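Local coordinates for intracellular protein transport protein USO1 (Saccharomyces cerevisiae S288c, PDB 6LSU) that tethers membranes as a homodimer with a long coiled-coil tail and is required for protein transport from the endoplasmic reticulum to the Golgi complex, at residues Ser239-Glu244 and Asp255-Ile260; Gly115-Pro120 and Gly249-Asn254. All blocks are in the same frame, centred on the assembly; numbering follows the deposited sequence.

Interaction 1 of 2, residues Ser239-Glu244 and Asp255-Ile260; sequences SIIEEE and DCLSLI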
# COMPACT_ATOMS: atom_id res chain seq x y z
N SER A 239 -11.29 15.97 -16.64
CA SER A 239 -12.62 16.48 -17.07
C SER A 239 -13.54 15.28 -17.17
O SER A 239 -14.68 15.41 -16.73
CB SER A 239 -12.63 17.25 -18.35
OG SER A 239 -11.31 17.67 -18.66
N ILE A 240 -13.06 14.15 -17.68
CA ILE A 240 -13.91 12.92 -17.78
C ILE A 240 -14.34 12.54 -16.36
O ILE A 240 -15.52 12.33 -16.13
CB ILE A 240 -13.18 11.78 -18.51
CG1 ILE A 240 -12.74 12.19 -19.91
CG2 ILE A 240 -14.07 10.54 -18.53
CD1 ILE A 240 -11.97 11.12 -20.64
N ILE A 241 -13.38 12.47 -15.42
CA ILE A 241 -13.65 12.15 -13.99
C ILE A 241 -14.72 13.13 -13.47
O ILE A 241 -15.73 12.63 -12.93
CB ILE A 241 -12.36 12.17 -13.14
CG1 ILE A 241 -11.42 11.02 -13.51
CG2 ILE A 241 -12.69 12.16 -11.62
CD1 ILE A 241 -10.02 11.20 -13.05
N GLU A 242 -14.55 14.46 -13.62
CA GLU A 242 -15.58 15.39 -13.09
C GLU A 242 -16.91 15.23 -13.84
O GLU A 242 -17.95 15.22 -13.18
CB GLU A 242 -15.17 16.86 -13.03
CG GLU A 242 -15.90 17.59 -11.87
CD GLU A 242 -16.06 16.87 -10.52
OE1 GLU A 242 -15.06 16.29 -9.99
OE2 GLU A 242 -17.21 16.90 -9.99
N GLU A 243 -16.86 15.03 -15.15
CA GLU A 243 -18.05 14.78 -16.02
C GLU A 243 -18.79 13.51 -15.55
O GLU A 243 -20.05 13.52 -15.53
CB GLU A 243 -17.54 14.75 -17.46
CG GLU A 243 -18.54 15.17 -18.51
CD GLU A 243 -18.02 14.85 -19.90
OE1 GLU A 243 -16.84 15.21 -20.22
OE2 GLU A 243 -18.75 14.17 -20.64
N GLU A 244 -18.11 12.47 -15.08
CA GLU A 244 -18.80 11.21 -14.64
C GLU A 244 -19.18 11.20 -13.15
O GLU A 244 -19.77 10.20 -12.70
CB GLU A 244 -17.93 10.02 -15.01
CG GLU A 244 -17.87 9.80 -16.50
CD GLU A 244 -19.21 9.40 -17.11
OE1 GLU A 244 -19.86 8.48 -16.54
OE2 GLU A 244 -19.57 9.97 -18.18
N ASP A 255 -10.90 3.50 -14.33
CA ASP A 255 -10.04 3.47 -15.56
C ASP A 255 -9.24 4.78 -15.63
O ASP A 255 -8.02 4.71 -15.64
CB ASP A 255 -10.86 3.20 -16.81
CG ASP A 255 -11.79 1.98 -16.72
OD1 ASP A 255 -12.84 2.02 -17.36
OD2 ASP A 255 -11.47 0.98 -16.01
N CYS A 256 -9.89 5.94 -15.57
CA CYS A 256 -9.21 7.25 -15.65
C CYS A 256 -8.10 7.30 -14.61
O CYS A 256 -6.91 7.53 -15.04
CB CYS A 256 -10.18 8.40 -15.45
SG CYS A 256 -11.22 8.66 -16.90
N LEU A 257 -8.43 7.00 -13.34
CA LEU A 257 -7.41 7.02 -12.26
C LEU A 257 -6.31 5.99 -12.57
O LEU A 257 -5.13 6.29 -12.40
CB LEU A 257 -8.08 6.80 -10.89
CG LEU A 257 -9.08 7.88 -10.48
CD1 LEU A 257 -10.05 7.35 -9.45
CD2 LEU A 257 -8.36 9.12 -9.98
N SER A 258 -6.70 4.81 -13.01
CA SER A 258 -5.78 3.67 -13.27
C SER A 258 -4.80 4.09 -14.37
O SER A 258 -3.59 3.76 -14.31
CB SER A 258 -6.56 2.47 -13.67
OG SER A 258 -6.07 1.35 -12.98
N LEU A 259 -5.32 4.80 -15.38
CA LEU A 259 -4.48 5.30 -16.49
C LEU A 259 -3.56 6.42 -15.95
O LEU A 259 -2.33 6.36 -16.20
CB LEU A 259 -5.36 5.76 -17.66
CG LEU A 259 -4.61 6.47 -18.77
CD1 LEU A 259 -3.50 5.57 -19.31
CD2 LEU A 259 -5.56 6.93 -19.87
N ILE A 260 -4.08 7.37 -15.18
CA ILE A 260 -3.18 8.38 -14.54
C ILE A 260 -2.08 7.65 -13.78
O ILE A 260 -0.94 8.13 -13.80
CB ILE A 260 -3.95 9.35 -13.63
CG1 ILE A 260 -5.01 10.14 -14.37
CG2 ILE A 260 -2.97 10.31 -12.95
CD1 ILE A 260 -5.67 11.22 -13.48

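Interaction 2 of 2, residues Gly115-Pro120 and Gly249-Asn254; sequences GKYPSP and GSLVVN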
# COMPACT_ATOMS: atom_id res chain seq x y z
N GLY A 115 -4.25 -2.59 -14.37
CA GLY A 115 -4.76 -1.74 -13.28
C GLY A 115 -5.12 -2.55 -12.06
O GLY A 115 -4.91 -3.78 -12.10
N LYS A 116 -5.61 -1.87 -11.01
CA LYS A 116 -6.08 -2.46 -9.72
C LYS A 116 -7.56 -2.13 -9.64
O LYS A 116 -7.92 -0.93 -9.64
CB LYS A 116 -5.31 -1.92 -8.51
CG LYS A 116 -3.79 -2.12 -8.53
CD LYS A 116 -3.06 -1.20 -9.50
CE LYS A 116 -1.69 -1.69 -9.93
NZ LYS A 116 -1.15 -0.87 -11.05
N TYR A 117 -8.40 -3.16 -9.67
CA TYR A 117 -9.86 -2.99 -9.83
C TYR A 117 -10.55 -3.55 -8.58
O TYR A 117 -9.88 -4.19 -7.76
CB TYR A 117 -10.25 -3.52 -11.21
CG TYR A 117 -10.13 -2.44 -12.26
CD1 TYR A 117 -8.90 -2.11 -12.80
CD2 TYR A 117 -11.25 -1.68 -12.62
CE1 TYR A 117 -8.78 -1.07 -13.71
CE2 TYR A 117 -11.14 -0.65 -13.54
CZ TYR A 117 -9.90 -0.35 -14.09
OH TYR A 117 -9.68 0.63 -15.00
N PRO A 118 -11.86 -3.23 -8.34
CA PRO A 118 -12.57 -3.73 -7.16
C PRO A 118 -12.62 -5.26 -7.19
O PRO A 118 -13.56 -5.77 -7.83
CB PRO A 118 -14.01 -3.20 -7.27
CG PRO A 118 -13.96 -2.15 -8.36
CD PRO A 118 -12.76 -2.48 -9.23
N SER A 119 -11.62 -5.90 -6.53
CA SER A 119 -11.35 -7.36 -6.55
C SER A 119 -12.65 -8.10 -6.24
O SER A 119 -13.07 -8.98 -7.00
CB SER A 119 -10.23 -7.78 -5.60
OG SER A 119 -9.18 -6.82 -5.54
N PRO A 120 -13.37 -7.72 -5.15
CA PRO A 120 -14.66 -8.33 -4.84
C PRO A 120 -15.58 -8.28 -6.07
O PRO A 120 -16.08 -9.31 -6.48
CB PRO A 120 -15.20 -7.51 -3.65
CG PRO A 120 -13.97 -6.86 -3.03
CD PRO A 120 -13.01 -6.65 -4.19
N GLY A 249 -18.33 8.45 -9.75
CA GLY A 249 -18.25 7.65 -10.99
C GLY A 249 -18.06 6.17 -10.65
O GLY A 249 -17.78 5.83 -9.47
N SER A 250 -18.28 5.27 -11.57
CA SER A 250 -17.97 3.87 -11.25
C SER A 250 -16.70 3.49 -12.01
O SER A 250 -15.62 4.15 -11.69
CB SER A 250 -19.19 3.00 -11.41
OG SER A 250 -19.47 2.76 -12.78
N LEU A 251 -16.77 2.59 -13.00
CA LEU A 251 -15.56 2.00 -13.59
C LEU A 251 -14.77 3.04 -14.40
O LEU A 251 -13.51 3.02 -14.30
CB LEU A 251 -15.95 0.80 -14.43
CG LEU A 251 -15.96 -0.52 -13.70
CD1 LEU A 251 -16.16 -1.63 -14.74
CD2 LEU A 251 -14.67 -0.73 -12.94
N VAL A 252 -15.45 3.92 -15.14
CA VAL A 252 -14.76 4.88 -16.05
C VAL A 252 -13.78 5.72 -15.21
O VAL A 252 -12.63 5.88 -15.66
CB VAL A 252 -15.73 5.75 -16.86
CG1 VAL A 252 -14.99 6.76 -17.71
CG2 VAL A 252 -16.59 4.88 -17.75
N VAL A 253 -14.19 6.18 -14.03
CA VAL A 253 -13.28 6.91 -13.09
C VAL A 253 -12.15 6.01 -12.62
O VAL A 253 -11.03 6.50 -12.56
CB VAL A 253 -14.06 7.50 -11.91
CG1 VAL A 253 -13.14 8.06 -10.86
CG2 VAL A 253 -15.01 8.56 -12.42
N ASN A 254 -12.43 4.75 -12.32
CA ASN A 254 -11.40 3.74 -11.94
C ASN A 254 -10.39 3.63 -13.10
O ASN A 254 -9.16 3.71 -12.86
CB ASN A 254 -12.05 2.39 -11.67
CG ASN A 254 -11.24 1.52 -10.75
OD1 ASN A 254 -11.77 0.63 -10.14
ND2 ASN A 254 -9.97 1.78 -10.61

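Interaction 1 of 2, residues Ser239-Glu244 and Asp255-Ile260
I241 and C256 bring their CA atoms to 6.8 Å, the nearest such approach between the backbones of 239-244 and 255-260. The two stretches of helix run nearly antiparallel, with 160° between their N-to-C directions. Their axes come no closer than 10.3 Å, a spacing bridged by side chains. The chain turns back in about six residues, and helices 233-244 and 251-264 form an antiparallel helical hairpin inside the fourth armadillo repeat of the globular head.

I241 carries most of the contact from its side. With CG1 anti to the carbonyl carbon (chi1 -68°) and CD1 extended beyond it (chi2 162°), its longer branch projects across the gap. CG1 lies 3.5 Å from CB of C256, and the terminal CD1 meets CD2 of L257 at 4.1 Å. The I241 and L257 side chains cross at about a right angle. I260 is only grazed, its CD1 standing 4.4 Å from I241 CD1. The sulfur of C256, the residue whose CB meets I241, turns to the neighbouring I240, where SG is 3.8 Å from the branch methyl CG2.

An alanine at I241 would keep CB but lose the CG2 methyl and the CG1-CD1 arm, and would probably leave C256 CB, L257 CD2 and I260 CD1 facing a gap between the helices. Neighbouring helices complete the packing: L286 of helix 280-287 touches both I241 and L257, while I211 of helix 204-218 lies against C256.

Every touching residue is buried, and the contacts are all apolar, methyl and methylene groups plus one sulfur. With no directional bond between the two segments, the fit between them here probably rests on side-chain shape and hydrophobic burial, together with the short connection and the flanking helices.

Interaction 2 of 2, residues Gly115-Pro120 and Gly249-Asn254
N254 and Y117 bury the most surface here, 67 and 63 Å², by laying an amide over an aromatic ring. The two planes are 22° apart, which makes this a stacked arrangement, and the side chains run past each other in opposite directions. N254 CG sits 3.5 Å from CE2 of Y117, whereas ND2 lies 3.9 Å above the ring plane, displaced toward the rim. CG of N254 is anti to the backbone N (chi1 -155°), which sets this carbon over the ring face. L251, one helical turn earlier, approaches differently. Its CD2 methyl meets the ring edge close to the plane, 3.6 Å from Y117 CE2, so face and edge of the same ring are met by two residues of one helix start.

That helix, 251-264, belongs to the fourth armadillo repeat, while 115-120 lies in the long loop between helices 103-112 and 132-143; an irregular segment is thus packed against the beginning of a helix of the solenoid far along the sequence. M215 of helix 204-218 and R111 of helix 103-112 also touch the tyrosine.

The amide has further neighbours. P118 and N254 reach toward each other tip to tip, the ring carbon CD of P118 being 3.4 Å from OD1. That oxygen accepts a hydrogen bond from NE2 of Q302, on helix 301-317, which would fix the rotation of the amide. ND2 faces the carbonyl O of K116 at 3.5 Å, a loose polar approach too long to be counted as a hydrogen bond.

In the fold
Both interactions use helix 251-264: interaction 2 takes its first turn and interaction 1 the residues that follow, and their centres lie 11 Å apart. Interaction 1 is a fully buried pairing of two consecutive helices within one repeat, and is apolar throughout. Interaction 2 is mostly buried but grades into exposed K116 and partly exposed L251, joins the helix to a loop distant in sequence, and mixes aromatic, amide and aliphatic groups. They meet at S258, on a different side of the helix from C256, where S258 OG packs against G115 CA; nearby, R111 makes a salt bridge with D255 and also touches Y117.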